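Local coordinates for endoglucanase A (Clostridium cellulolyticum, PDB 1EDG), which catalyses, as a family 5 endoglucanase, the internal hydrolysis of beta-1,4-glucosidic bonds in cellulose, at residues H123-D126 and Y131-S134; K143-V148 and E166-P171; H176-W181 and S187-S192. All coordinates share one frame; numbering follows the deposited sequence.

Interaction 1. Residues H123-D126 and Y131-S134; sequences HDVD and YFPS
Val125 and Tyr131 meet here with both backbone and side chain. Tyr131 N donates to Asp124 O at 3.1 Å, with an angle of 164° at the hydrogen. Asp126 N donates in turn to Tyr131 O at 2.8 Å. This second bond is more bent, at 134°. Val125 CA adds a CA-H...O contact to the same oxygen at 3.2 Å.

Val125 spreads its two methyls over different neighbours. CG1 stands anti to the backbone N (chi1 -176°) and packs against Phe132 CD1 at 3.9 Å and Pro133 CD at 4.1 Å. CG2 goes to the phenol end of Tyr131, 3.8 Å from CZ and 3.6 Å from OH. The CB of Tyr131 points away from 123-126, but its ring swings back beside Asp124 O, with CD1 at 3.4 Å.

The two backbone bonds make a single beta bridge of parallel pattern within one loop, between the third barrel strand, 116-120, and helix 138-155. Pro133 centres an inverse gamma turn, closed by a bond from Ser134 N to Phe132 O.

Further out, the carboxylate of Asp124 turns away from 131-134. It is held by Tyr144 OH, Trp84 N and His85 ND1. Asp126 OD1 accepts from Lys129 N between the two segments. Phe132 N bonds to Ser141 OG of helix 138-155, and Lys127 makes a cation-pi contact with the Phe132 ring.

Interaction 2. Residues K143-V148 and E166-P171; sequences KYITSV and EGMNEP
Gly167 comes first to the contact with Ile145, through its backbone: Gly167 O lies 4.4 Å from Ile145 CD1. This oxygen is buried, and it accepts hydrogen bonds from Thr121 OG1 and Trp149 NE1. Met168 follows and supplies the side-chain packing. Its CG sits 4.0 Å from Ile145 CD1, and the two side chains cross at about a right angle. Ile145 CB points toward the loop, and CG1 leans beside the backbone N (chi1 -70°), which carries CD1 to the methionine. The Met168 chain then bends about the CG-SD bond (chi3 -80°), which puts CE off the line of the side chain. The side chain also packs on Tyr131 and on Leu199 and Asn200 of helix 187-209.

Met168 lies in the loop that has just left 163-166, the fourth strand of the eight-stranded TIM barrel, at its C-terminal end, where the active sites of such barrels lie. Helix 138-155 packs outside that strand end. Asn169, Glu170 and Pro171 then give the Asn-Glu-Pro sequence characteristic of family 5. Glu170 OE2 is hydrogen-bonded to His254 ND1.

Interaction 3. Residues H176-W181 and S187-S192; sequences HANEWW and SDVVDS
A type I beta turn from His176 to Glu179 faces the first turn of helix 187-209, with His176 meeting Asp188 and Asn178 meeting Val189. Glu179 N closes the turn on His176 O at 3.2 Å.

The His176 side chain extends with CG anti to the backbone N (chi1 -169°), and this carries the imidazole across to the helix. Asp188 OD2 comes to the ring edge, near its plane, 3.1 Å from CE1. The nitrogens are farther from it, ND1 at 4.0 Å and NE2 at 3.9 Å. The CE1 corner, between the two nitrogens, therefore points at the acid, and the pair is a close polar contact without a salt bridge. Ring and carboxylate planes stand 85° apart. Asp188 CB also touches CE1, at 3.6 Å.

Asn178 makes an apolar contact through its methylene: CB lies 3.7 Å from Val189 CG1. Its OD1 stays 4.0 Å from the same methyl. The amide turns its other branch to Trp181, where ND2 lies 2.9 Å above the ring plane, offset toward the rim.

Asn186, just before the helix, packs on His176 and Asn178, and its OD1 accepts from Val189 N. Asn178 O is bonded to Tyr224 OH, and Glu179 makes a salt bridge to Arg172. The turn lies in the loop after barrel strand 163-166 and folds back on the N-terminal end of helix 187-209. That helix runs on toward the next barrel strand, 219-222.

Overall arrangement
Interactions 1 and 2 are buried and have centres about 8 Å apart, while interaction 3 is partly buried and farthest from the chain centre, at about 21 Å. Interaction 1 combines backbone bonds with apolar packing in the loop after the third barrel strand. Interaction 2 is a small apolar touch between helix 138-155 and the loop after the fourth. Interaction 3 mixes a polar edge contact with a methyl contact between that same loop and the start of helix 187-209. Interactions 1 and 2 touch each other through side chains. Pro133 O bonds to Ser192 OG, tying interaction 1 to helix 187-209. Glu170 touches Trp180 between 166-171 and 176-181.

Interaction 1. Residues H123-D126 and Y131-S134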
loop_
_atom_site.group_PDB
_atom_site.type_symbol
_atom_site.label_atom_id
_atom_site.label_comp_id
_atom_site.label_asym_id
_atom_site.label_seq_id
_atom_site.Cartn_x
_atom_site.Cartn_y
_atom_site.Cartn_z
ATOM N N HIS A 123 -10.584 -1.710 -3.582
ATOM C CA HIS A 123 -11.781 -2.389 -3.076
ATOM C C HIS A 123 -12.561 -3.008 -4.239
ATOM O O HIS A 123 -13.681 -2.590 -4.557
ATOM C CB HIS A 123 -12.665 -1.413 -2.288
ATOM C CG HIS A 123 -12.036 -0.905 -1.023
ATOM N ND1 HIS A 123 -12.038 0.431 -0.674
ATOM C CD2 HIS A 123 -11.429 -1.557 -0.003
ATOM C CE1 HIS A 123 -11.465 0.578 0.508
ATOM N NE2 HIS A 123 -11.087 -0.613 0.937
ATOM N N ASP A 124 -11.940 -3.989 -4.892
ATOM C CA ASP A 124 -12.550 -4.660 -6.032
ATOM C C ASP A 124 -12.833 -6.141 -5.790
ATOM O O ASP A 124 -13.008 -6.905 -6.737
ATOM C CB ASP A 124 -11.695 -4.463 -7.284
ATOM C CG ASP A 124 -11.784 -3.048 -7.839
ATOM O OD1 ASP A 124 -12.757 -2.336 -7.506
ATOM O OD2 ASP A 124 -10.902 -2.655 -8.632
ATOM N N VAL A 125 -12.838 -6.544 -4.522
ATOM C CA VAL A 125 -13.143 -7.926 -4.164
ATOM C C VAL A 125 -14.670 -7.941 -4.073
ATOM O O VAL A 125 -15.241 -7.475 -3.083
ATOM C CB VAL A 125 -12.545 -8.325 -2.786
ATOM C CG1 VAL A 125 -12.814 -9.808 -2.501
ATOM C CG2 VAL A 125 -11.051 -8.044 -2.746
ATOM N N ASP A 126 -15.315 -8.437 -5.124
ATOM C CA ASP A 126 -16.768 -8.482 -5.209
ATOM C C ASP A 126 -17.118 -9.595 -6.191
ATOM O O ASP A 126 -16.741 -9.532 -7.360
ATOM C CB ASP A 126 -17.276 -7.142 -5.751
ATOM C CG ASP A 126 -18.786 -7.021 -5.704
ATOM O OD1 ASP A 126 -19.478 -7.735 -6.454
ATOM O OD2 ASP A 126 -19.288 -6.203 -4.911
ATOM N N TYR A 131 -13.492 -9.322 -8.569
ATOM C CA TYR A 131 -12.922 -10.660 -8.423
ATOM C C TYR A 131 -13.174 -11.163 -7.002
ATOM O O TYR A 131 -13.529 -10.385 -6.118
ATOM C CB TYR A 131 -11.410 -10.657 -8.746
ATOM C CG TYR A 131 -10.519 -9.966 -7.725
ATOM C CD1 TYR A 131 -10.284 -8.592 -7.787
ATOM C CD2 TYR A 131 -9.934 -10.682 -6.685
ATOM C CE1 TYR A 131 -9.488 -7.950 -6.830
ATOM C CE2 TYR A 131 -9.142 -10.051 -5.725
ATOM C CZ TYR A 131 -8.928 -8.684 -5.804
ATOM O OH TYR A 131 -8.169 -8.059 -4.840
ATOM N N PHE A 132 -13.054 -12.470 -6.801
ATOM C CA PHE A 132 -13.234 -13.080 -5.485
ATOM C C PHE A 132 -12.314 -14.291 -5.532
ATOM O O PHE A 132 -12.476 -15.173 -6.377
ATOM C CB PHE A 132 -14.688 -13.504 -5.245
ATOM C CG PHE A 132 -14.990 -13.820 -3.808
ATOM C CD1 PHE A 132 -15.337 -12.807 -2.917
ATOM C CD2 PHE A 132 -14.895 -15.124 -3.330
ATOM C CE1 PHE A 132 -15.583 -13.091 -1.567
ATOM C CE2 PHE A 132 -15.139 -15.414 -1.980
ATOM C CZ PHE A 132 -15.483 -14.397 -1.101
ATOM N N PRO A 133 -11.304 -14.325 -4.649
ATOM C CA PRO A 133 -10.314 -15.403 -4.567
ATOM C C PRO A 133 -10.748 -16.768 -4.028
ATOM O O PRO A 133 -10.347 -17.163 -2.933
ATOM C CB PRO A 133 -9.216 -14.776 -3.710
ATOM C CG PRO A 133 -10.000 -13.975 -2.736
ATOM C CD PRO A 133 -11.041 -13.300 -3.618
ATOM N N SER A 134 -11.574 -17.472 -4.795
ATOM C CA SER A 134 -12.016 -18.819 -4.437
ATOM C C SER A 134 -12.250 -19.530 -5.766
ATOM O O SER A 134 -12.543 -18.884 -6.777
ATOM C CB SER A 134 -13.279 -18.807 -3.562
ATOM O OG SER A 134 -14.450 -18.528 -4.308
#

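Interaction 2. Residues K143-V148 and E166-P171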
loop_
_atom_site.group_PDB
_atom_site.type_symbol
_atom_site.label_atom_id
_atom_site.label_comp_id
_atom_site.label_asym_id
_atom_site.label_seq_id
_atom_site.Cartn_x
_atom_site.Cartn_y
_atom_site.Cartn_z
ATOM N N LYS A 143 -11.056 -13.015 -15.664
ATOM C CA LYS A 143 -11.495 -12.074 -16.689
ATOM C C LYS A 143 -11.362 -10.641 -16.192
ATOM O O LYS A 143 -10.912 -9.764 -16.933
ATOM C CB LYS A 143 -12.936 -12.350 -17.117
ATOM C CG LYS A 143 -13.167 -13.768 -17.596
ATOM C CD LYS A 143 -12.102 -14.211 -18.598
ATOM C CE LYS A 143 -12.130 -15.728 -18.831
ATOM N NZ LYS A 143 -11.804 -16.543 -17.612
ATOM N N TYR A 144 -11.721 -10.414 -14.933
ATOM C CA TYR A 144 -11.636 -9.077 -14.349
ATOM C C TYR A 144 -10.190 -8.569 -14.304
ATOM O O TYR A 144 -9.870 -7.508 -14.853
ATOM C CB TYR A 144 -12.241 -9.063 -12.938
ATOM C CG TYR A 144 -12.255 -7.680 -12.312
ATOM C CD1 TYR A 144 -13.202 -6.732 -12.703
ATOM C CD2 TYR A 144 -11.283 -7.298 -11.381
ATOM C CE1 TYR A 144 -13.181 -5.435 -12.196
ATOM C CE2 TYR A 144 -11.252 -5.998 -10.866
ATOM C CZ TYR A 144 -12.205 -5.075 -11.282
ATOM O OH TYR A 144 -12.183 -3.784 -10.808
ATOM N N ILE A 145 -9.319 -9.350 -13.668
ATOM C CA ILE A 145 -7.908 -8.998 -13.527
ATOM C C ILE A 145 -7.207 -8.775 -14.872
ATOM O O ILE A 145 -6.512 -7.775 -15.058
ATOM C CB ILE A 145 -7.150 -10.078 -12.675
ATOM C CG1 ILE A 145 -7.592 -10.016 -11.208
ATOM C CG2 ILE A 145 -5.632 -9.906 -12.785
ATOM C CD1 ILE A 145 -7.230 -8.715 -10.475
ATOM N N THR A 146 -7.408 -9.684 -15.818
ATOM C CA THR A 146 -6.772 -9.557 -17.122
ATOM C C THR A 146 -7.311 -8.392 -17.967
ATOM O O THR A 146 -6.535 -7.687 -18.622
ATOM C CB THR A 146 -6.851 -10.877 -17.927
ATOM O OG1 THR A 146 -8.222 -11.253 -18.106
ATOM C CG2 THR A 146 -6.130 -11.989 -17.193
ATOM N N SER A 147 -8.627 -8.173 -17.941
ATOM C CA SER A 147 -9.234 -7.086 -18.718
ATOM C C SER A 147 -8.825 -5.714 -18.190
ATOM O O SER A 147 -8.406 -4.836 -18.944
ATOM C CB SER A 147 -10.761 -7.193 -18.689
ATOM O OG SER A 147 -11.198 -8.437 -19.204
ATOM N N VAL A 148 -8.974 -5.535 -16.885
ATOM C CA VAL A 148 -8.635 -4.273 -16.232
ATOM C C VAL A 148 -7.146 -3.949 -16.376
ATOM O O VAL A 148 -6.783 -2.832 -16.765
ATOM C CB VAL A 148 -9.069 -4.293 -14.740
ATOM C CG1 VAL A 148 -8.457 -3.141 -13.982
ATOM C CG2 VAL A 148 -10.592 -4.221 -14.652
ATOM N N GLU A 166 0.500 -2.359 -8.830
ATOM C CA GLU A 166 0.204 -3.268 -7.724
ATOM C C GLU A 166 -1.099 -3.973 -8.138
ATOM O O GLU A 166 -2.181 -3.386 -8.067
ATOM C CB GLU A 166 0.008 -2.473 -6.436
ATOM C CG GLU A 166 -0.345 -3.298 -5.211
ATOM C CD GLU A 166 -0.720 -2.421 -4.024
ATOM O OE1 GLU A 166 -0.047 -1.402 -3.801
ATOM O OE2 GLU A 166 -1.690 -2.740 -3.313
ATOM N N GLY A 167 -0.980 -5.228 -8.561
ATOM C CA GLY A 167 -2.121 -5.981 -9.053
ATOM C C GLY A 167 -3.387 -5.998 -8.219
ATOM O O GLY A 167 -4.479 -5.728 -8.742
ATOM N N MET A 168 -3.254 -6.365 -6.947
ATOM C CA MET A 168 -4.380 -6.437 -6.013
ATOM C C MET A 168 -3.979 -5.809 -4.690
ATOM O O MET A 168 -2.789 -5.733 -4.367
ATOM C CB MET A 168 -4.793 -7.892 -5.765
ATOM C CG MET A 168 -5.304 -8.607 -7.008
ATOM S SD MET A 168 -5.594 -10.368 -6.747
ATOM C CE MET A 168 -3.912 -10.983 -6.875
ATOM N N ASN A 169 -4.973 -5.394 -3.912
ATOM C CA ASN A 169 -4.742 -4.761 -2.617
ATOM C C ASN A 169 -4.676 -5.767 -1.464
ATOM O O ASN A 169 -3.587 -6.160 -1.028
ATOM C CB ASN A 169 -5.834 -3.703 -2.373
ATOM C CG ASN A 169 -5.709 -3.042 -1.015
ATOM O OD1 ASN A 169 -4.638 -2.571 -0.639
ATOM N ND2 ASN A 169 -6.806 -3.005 -0.267
ATOM N N GLU A 170 -5.835 -6.162 -0.948
ATOM C CA GLU A 170 -5.918 -7.129 0.143
ATOM C C GLU A 170 -6.870 -8.262 -0.250
ATOM O O GLU A 170 -7.935 -8.426 0.349
ATOM C CB GLU A 170 -6.391 -6.443 1.438
ATOM C CG GLU A 170 -5.388 -5.436 2.007
ATOM C CD GLU A 170 -5.846 -4.769 3.303
ATOM O OE1 GLU A 170 -7.018 -4.910 3.705
ATOM O OE2 GLU A 170 -5.016 -4.085 3.933
ATOM N N PRO A 171 -6.493 -9.067 -1.258
ATOM C CA PRO A 171 -7.356 -10.176 -1.699
ATOM C C PRO A 171 -7.650 -11.098 -0.513
ATOM O O PRO A 171 -6.741 -11.507 0.215
ATOM C CB PRO A 171 -6.526 -10.843 -2.797
ATOM C CG PRO A 171 -5.112 -10.574 -2.364
ATOM C CD PRO A 171 -5.159 -9.147 -1.881
#

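Interaction 3. Residues H176-W181 and S187-S192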
loop_
_atom_site.group_PDB
_atom_site.type_symbol
_atom_site.label_atom_id
_atom_site.label_comp_id
_atom_site.label_asym_id
_atom_site.label_seq_id
_atom_site.Cartn_x
_atom_site.Cartn_y
_atom_site.Cartn_z
ATOM N N HIS A 176 -16.114 -14.329 5.083
ATOM C CA HIS A 176 -15.652 -15.554 5.736
ATOM C C HIS A 176 -15.141 -15.262 7.147
ATOM O O HIS A 176 -14.766 -14.129 7.465
ATOM C CB HIS A 176 -14.542 -16.200 4.895
ATOM C CG HIS A 176 -14.177 -17.594 5.316
ATOM N ND1 HIS A 176 -14.863 -18.708 4.883
ATOM C CD2 HIS A 176 -13.171 -18.057 6.097
ATOM C CE1 HIS A 176 -14.296 -19.796 5.375
ATOM N NE2 HIS A 176 -13.267 -19.427 6.117
ATOM N N ALA A 177 -15.132 -16.292 7.989
ATOM C CA ALA A 177 -14.655 -16.164 9.363
ATOM C C ALA A 177 -13.175 -15.793 9.413
ATOM O O ALA A 177 -12.730 -15.110 10.332
ATOM C CB ALA A 177 -14.893 -17.459 10.118
ATOM N N ASN A 178 -12.420 -16.257 8.423
ATOM C CA ASN A 178 -10.989 -15.984 8.335
ATOM C C ASN A 178 -10.697 -14.927 7.276
ATOM O O ASN A 178 -9.702 -15.008 6.562
ATOM C CB ASN A 178 -10.221 -17.263 8.000
ATOM C CG ASN A 178 -10.444 -18.358 9.019
ATOM O OD1 ASN A 178 -10.928 -19.442 8.685
ATOM N ND2 ASN A 178 -10.117 -18.076 10.274
ATOM N N GLU A 179 -11.574 -13.940 7.173
ATOM C CA GLU A 179 -11.397 -12.870 6.200
ATOM C C GLU A 179 -10.139 -12.037 6.470
ATOM O O GLU A 179 -9.430 -11.657 5.537
ATOM C CB GLU A 179 -12.621 -11.945 6.200
ATOM C CG GLU A 179 -12.506 -10.758 5.248
ATOM C CD GLU A 179 -13.659 -9.764 5.358
ATOM O OE1 GLU A 179 -14.711 -10.101 5.943
ATOM O OE2 GLU A 179 -13.513 -8.633 4.848
ATOM N N TRP A 180 -9.846 -11.798 7.745
ATOM C CA TRP A 180 -8.716 -10.958 8.114
ATOM C C TRP A 180 -7.407 -11.615 8.532
ATOM O O TRP A 180 -6.479 -10.925 8.962
ATOM C CB TRP A 180 -9.171 -9.933 9.156
ATOM C CG TRP A 180 -10.295 -9.083 8.647
ATOM C CD1 TRP A 180 -11.605 -9.142 9.026
ATOM C CD2 TRP A 180 -10.219 -8.087 7.617
ATOM N NE1 TRP A 180 -12.350 -8.251 8.291
ATOM C CE2 TRP A 180 -11.525 -7.590 7.421
ATOM C CE3 TRP A 180 -9.174 -7.571 6.841
ATOM C CZ2 TRP A 180 -11.816 -6.598 6.477
ATOM C CZ3 TRP A 180 -9.464 -6.584 5.902
ATOM C CH2 TRP A 180 -10.776 -6.110 5.731
ATOM N N TRP A 181 -7.299 -12.927 8.364
ATOM C CA TRP A 181 -6.071 -13.623 8.729
ATOM C C TRP A 181 -6.015 -15.002 8.099
ATOM O O TRP A 181 -6.990 -15.752 8.145
ATOM C CB TRP A 181 -5.940 -13.733 10.252
ATOM C CG TRP A 181 -7.046 -14.506 10.915
ATOM C CD1 TRP A 181 -8.381 -14.202 10.917
ATOM C CD2 TRP A 181 -6.905 -15.696 11.697
ATOM N NE1 TRP A 181 -9.076 -15.129 11.654
ATOM C CE2 TRP A 181 -8.194 -16.058 12.145
ATOM C CE3 TRP A 181 -5.812 -16.493 12.064
ATOM C CZ2 TRP A 181 -8.423 -17.182 12.944
ATOM C CZ3 TRP A 181 -6.037 -17.609 12.858
ATOM C CH2 TRP A 181 -7.335 -17.943 13.288
ATOM N N SER A 187 -9.503 -25.128 5.210
ATOM C CA SER A 187 -9.531 -25.564 3.820
ATOM C C SER A 187 -9.847 -24.420 2.852
ATOM O O SER A 187 -9.221 -24.303 1.796
ATOM C CB SER A 187 -10.560 -26.693 3.665
ATOM O OG SER A 187 -10.735 -27.062 2.310
ATOM N N ASP A 188 -10.801 -23.572 3.223
ATOM C CA ASP A 188 -11.197 -22.445 2.382
ATOM C C ASP A 188 -10.058 -21.449 2.152
ATOM O O ASP A 188 -9.872 -20.972 1.031
ATOM C CB ASP A 188 -12.410 -21.715 2.975
ATOM C CG ASP A 188 -13.668 -22.582 3.013
ATOM O OD1 ASP A 188 -13.983 -23.242 1.997
ATOM O OD2 ASP A 188 -14.349 -22.591 4.061
ATOM N N VAL A 189 -9.281 -21.153 3.191
ATOM C CA VAL A 189 -8.184 -20.201 3.032
ATOM C C VAL A 189 -7.067 -20.744 2.148
ATOM O O VAL A 189 -6.492 -19.998 1.358
ATOM C CB VAL A 189 -7.593 -19.694 4.380
ATOM C CG1 VAL A 189 -8.696 -19.302 5.343
ATOM C CG2 VAL A 189 -6.672 -20.708 4.974
ATOM N N VAL A 190 -6.770 -22.038 2.254
ATOM C CA VAL A 190 -5.719 -22.630 1.426
ATOM C C VAL A 190 -6.119 -22.546 -0.042
ATOM O O VAL A 190 -5.292 -22.245 -0.900
ATOM C CB VAL A 190 -5.403 -24.091 1.837
ATOM C CG1 VAL A 190 -4.401 -24.712 0.869
ATOM C CG2 VAL A 190 -4.837 -24.117 3.256
ATOM N N ASP A 191 -7.396 -22.784 -0.324
ATOM C CA ASP A 191 -7.903 -22.684 -1.688
ATOM C C ASP A 191 -7.721 -21.230 -2.152
ATOM O O ASP A 191 -7.251 -20.975 -3.262
ATOM C CB ASP A 191 -9.390 -23.065 -1.728
ATOM C CG ASP A 191 -10.034 -22.774 -3.074
ATOM O OD1 ASP A 191 -9.609 -23.366 -4.086
ATOM O OD2 ASP A 191 -10.968 -21.946 -3.123
ATOM N N SER A 192 -8.061 -20.290 -1.273
ATOM C CA SER A 192 -7.942 -18.859 -1.562
ATOM C C SER A 192 -6.489 -18.469 -1.881
ATOM O O SER A 192 -6.224 -17.788 -2.874
ATOM C CB SER A 192 -8.477 -18.046 -0.377
ATOM O OG SER A 192 -8.696 -16.691 -0.729
#